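Local coordinates for viral protein F93 (Sulfolobus turreted icosahedral virus, PDB 2CO5) that probably binds DNA as a winged-helix protein and pairs with a second copy of itself through an interchain disulfide bond, at residues B[15-20]-B[32-37]. Residues are numbered along the deposited sequence; the frame is centred on the assembly and turned at random.
Sequences LKVLVI and SEILKR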
loop_
_atom_site.group_PDB
_atom_site.type_symbol
_atom_site.label_atom_id
_atom_site.label_comp_id
_atom_site.label_asym_id
_atom_site.label_seq_id
_atom_site.Cartn_x
_atom_site.Cartn_y
_atom_site.Cartn_z
ATOM N N LEU B 15 -10.847 -5.267 -3.217
ATOM C CA LEU B 15 -12.007 -4.358 -3.186
ATOM C C LEU B 15 -12.303 -3.732 -4.550
ATOM O O LEU B 15 -13.463 -3.526 -4.907
ATOM C CB LEU B 15 -11.794 -3.250 -2.141
ATOM C CG LEU B 15 -12.336 -3.498 -0.726
ATOM C CD1 LEU B 15 -12.309 -4.963 -0.368
ATOM C CD2 LEU B 15 -11.591 -2.663 0.317
ATOM N N LYS B 16 -11.251 -3.419 -5.302
ATOM C CA LYS B 16 -11.408 -2.795 -6.613
ATOM C C LYS B 16 -12.051 -3.765 -7.603
ATOM O O LYS B 16 -12.873 -3.355 -8.427
ATOM C CB LYS B 16 -10.054 -2.294 -7.132
ATOM C CG LYS B 16 -10.077 -1.599 -8.512
ATOM C CD LYS B 16 -10.936 -0.362 -8.523
ATOM C CE LYS B 16 -10.862 0.357 -9.871
ATOM N NZ LYS B 16 -11.937 1.381 -10.001
ATOM N N VAL B 17 -11.670 -5.040 -7.521
ATOM C CA VAL B 17 -12.228 -6.082 -8.393
ATOM C C VAL B 17 -13.718 -6.315 -8.099
ATOM O O VAL B 17 -14.505 -6.556 -9.016
ATOM C CB VAL B 17 -11.415 -7.402 -8.297
ATOM C CG1 VAL B 17 -12.208 -8.596 -8.841
ATOM C CG2 VAL B 17 -10.103 -7.258 -9.048
ATOM N N LEU B 18 -14.098 -6.220 -6.827
ATOM C CA LEU B 18 -15.514 -6.241 -6.438
ATOM C C LEU B 18 -16.296 -5.057 -7.017
ATOM O O LEU B 18 -17.325 -5.251 -7.656
ATOM C CB LEU B 18 -15.657 -6.276 -4.911
ATOM C CG LEU B 18 -15.812 -7.677 -4.314
ATOM C CD1 LEU B 18 -17.222 -8.184 -4.566
ATOM C CD2 LEU B 18 -14.773 -8.638 -4.882
ATOM N N VAL B 19 -15.801 -3.842 -6.798
ATOM C CA VAL B 19 -16.424 -2.623 -7.344
ATOM C C VAL B 19 -16.529 -2.669 -8.873
ATOM O O VAL B 19 -17.557 -2.308 -9.445
ATOM C CB VAL B 19 -15.640 -1.357 -6.925
ATOM C CG1 VAL B 19 -16.110 -0.129 -7.705
ATOM C CG2 VAL B 19 -15.772 -1.130 -5.433
ATOM N N ILE B 20 -15.453 -3.113 -9.518
ATOM C CA ILE B 20 -15.419 -3.344 -10.968
ATOM C C ILE B 20 -16.550 -4.262 -11.447
ATOM O O ILE B 20 -17.126 -4.042 -12.510
ATOM C CB ILE B 20 -14.055 -3.962 -11.389
ATOM C CG1 ILE B 20 -13.021 -2.865 -11.648
ATOM C CG2 ILE B 20 -14.200 -4.816 -12.625
ATOM C CD1 ILE B 20 -11.596 -3.395 -11.876
ATOM N N SER B 32 -8.640 -15.290 -10.693
ATOM C CA SER B 32 -8.539 -15.072 -12.136
ATOM C C SER B 32 -8.762 -13.613 -12.515
ATOM O O SER B 32 -8.025 -13.065 -13.327
ATOM C CB SER B 32 -9.569 -15.931 -12.872
ATOM O OG SER B 32 -9.309 -17.302 -12.667
ATOM N N GLU B 33 -9.794 -13.002 -11.937
ATOM C CA GLU B 33 -10.125 -11.602 -12.191
ATOM C C GLU B 33 -8.953 -10.686 -11.874
ATOM O O GLU B 33 -8.606 -9.815 -12.662
ATOM C CB GLU B 33 -11.333 -11.177 -11.348
ATOM C CG GLU B 33 -12.669 -11.550 -11.937
ATOM C CD GLU B 33 -12.984 -10.761 -13.195
ATOM O OE1 GLU B 33 -13.069 -9.515 -13.119
ATOM O OE2 GLU B 33 -13.147 -11.396 -14.256
ATOM N N ILE B 34 -8.362 -10.884 -10.703
ATOM C CA ILE B 34 -7.189 -10.127 -10.279
ATOM C C ILE B 34 -6.035 -10.306 -11.262
ATOM O O ILE B 34 -5.376 -9.332 -11.638
ATOM C CB ILE B 34 -6.729 -10.562 -8.875
ATOM C CG1 ILE B 34 -7.724 -10.083 -7.818
ATOM C CG2 ILE B 34 -5.343 -10.016 -8.564
ATOM C CD1 ILE B 34 -7.503 -10.725 -6.452
ATOM N N LEU B 35 -5.791 -11.549 -11.671
ATOM C CA LEU B 35 -4.725 -11.830 -12.627
ATOM C C LEU B 35 -4.957 -11.131 -13.968
ATOM O O LEU B 35 -4.035 -10.528 -14.526
ATOM C CB LEU B 35 -4.559 -13.338 -12.854
ATOM C CG LEU B 35 -3.423 -13.739 -13.807
ATOM C CD1 LEU B 35 -2.072 -13.158 -13.343
ATOM C CD2 LEU B 35 -3.357 -15.247 -13.941
ATOM N N LYS B 36 -6.176 -11.209 -14.487
ATOM C CA LYS B 36 -6.444 -10.657 -15.806
ATOM C C LYS B 36 -6.569 -9.133 -15.791
ATOM O O LYS B 36 -6.148 -8.475 -16.736
ATOM C CB LYS B 36 -7.645 -11.338 -16.483
ATOM C CG LYS B 36 -9.035 -10.932 -16.033
ATOM C CD LYS B 36 -9.992 -11.009 -17.227
ATOM C CE LYS B 36 -11.446 -10.931 -16.806
ATOM N NZ LYS B 36 -12.345 -10.650 -17.955
ATOM N N ARG B 37 -7.122 -8.576 -14.718
ATOM C CA ARG B 37 -7.265 -7.119 -14.606
ATOM C C ARG B 37 -5.976 -6.417 -14.155
ATOM O O ARG B 37 -5.694 -5.312 -14.610
ATOM C CB ARG B 37 -8.422 -6.749 -13.663
ATOM C CG ARG B 37 -9.806 -7.239 -14.121
ATOM C CD ARG B 37 -10.270 -6.565 -15.396
ATOM N NE ARG B 37 -11.389 -7.283 -16.013
ATOM C CZ ARG B 37 -12.674 -6.942 -15.924
ATOM N NH1 ARG B 37 -13.061 -5.867 -15.241
ATOM N NH2 ARG B 37 -13.589 -7.688 -16.532
#
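Val17 reaches helix 30-38 with both of its methyl groups, each meeting a different residue of the facing turn. Its CG1, anti to the backbone N (chi1 162°), lies against the first methylene of Glu33, 3.7 Å from CB, while CG2 lies 3.9 Å from CG1 of Ile34. The valine and isoleucine side chains cross at about a right angle. The axes of the two short segments are also nearly perpendicular (91°) and approach to 10.2 Å. A crossing this square confines the shared area to a small patch; here the nearest CA atoms are those of Val17 and Ile34, 6.7 Å apart. Helices 9-20 and 30-38 are the first two of the winged-helix fold, joined through the short strand 24-26, and Leu25 of that strand packs on both Val17 and Glu33. Ile42 lies against Ile34.

One turn beyond Val17, Ile20 turns its CG2 methyl obliquely to the Arg37 guanidinium; the 3.0 Å separation from NH1 is too short for comfortable packing and is best treated as doubtful. Arg37 and Glu33 both bend at their second torsion (chi2 -66° in the arginine), and OE1 of Glu33 comes to lie over the centre of one guanidinium face. No N-H points at that oxygen, and the 3.9 Å between Arg37 NH2 and Glu33 OE1 makes a long, purely electrostatic pair; Lys36 NZ forms a similarly long bridge to Glu33 OE2. A hydrogen bond from Asn21 ND2 also reaches Glu33 OE1, tying the carboxylate to the residue that follows helix 9-20.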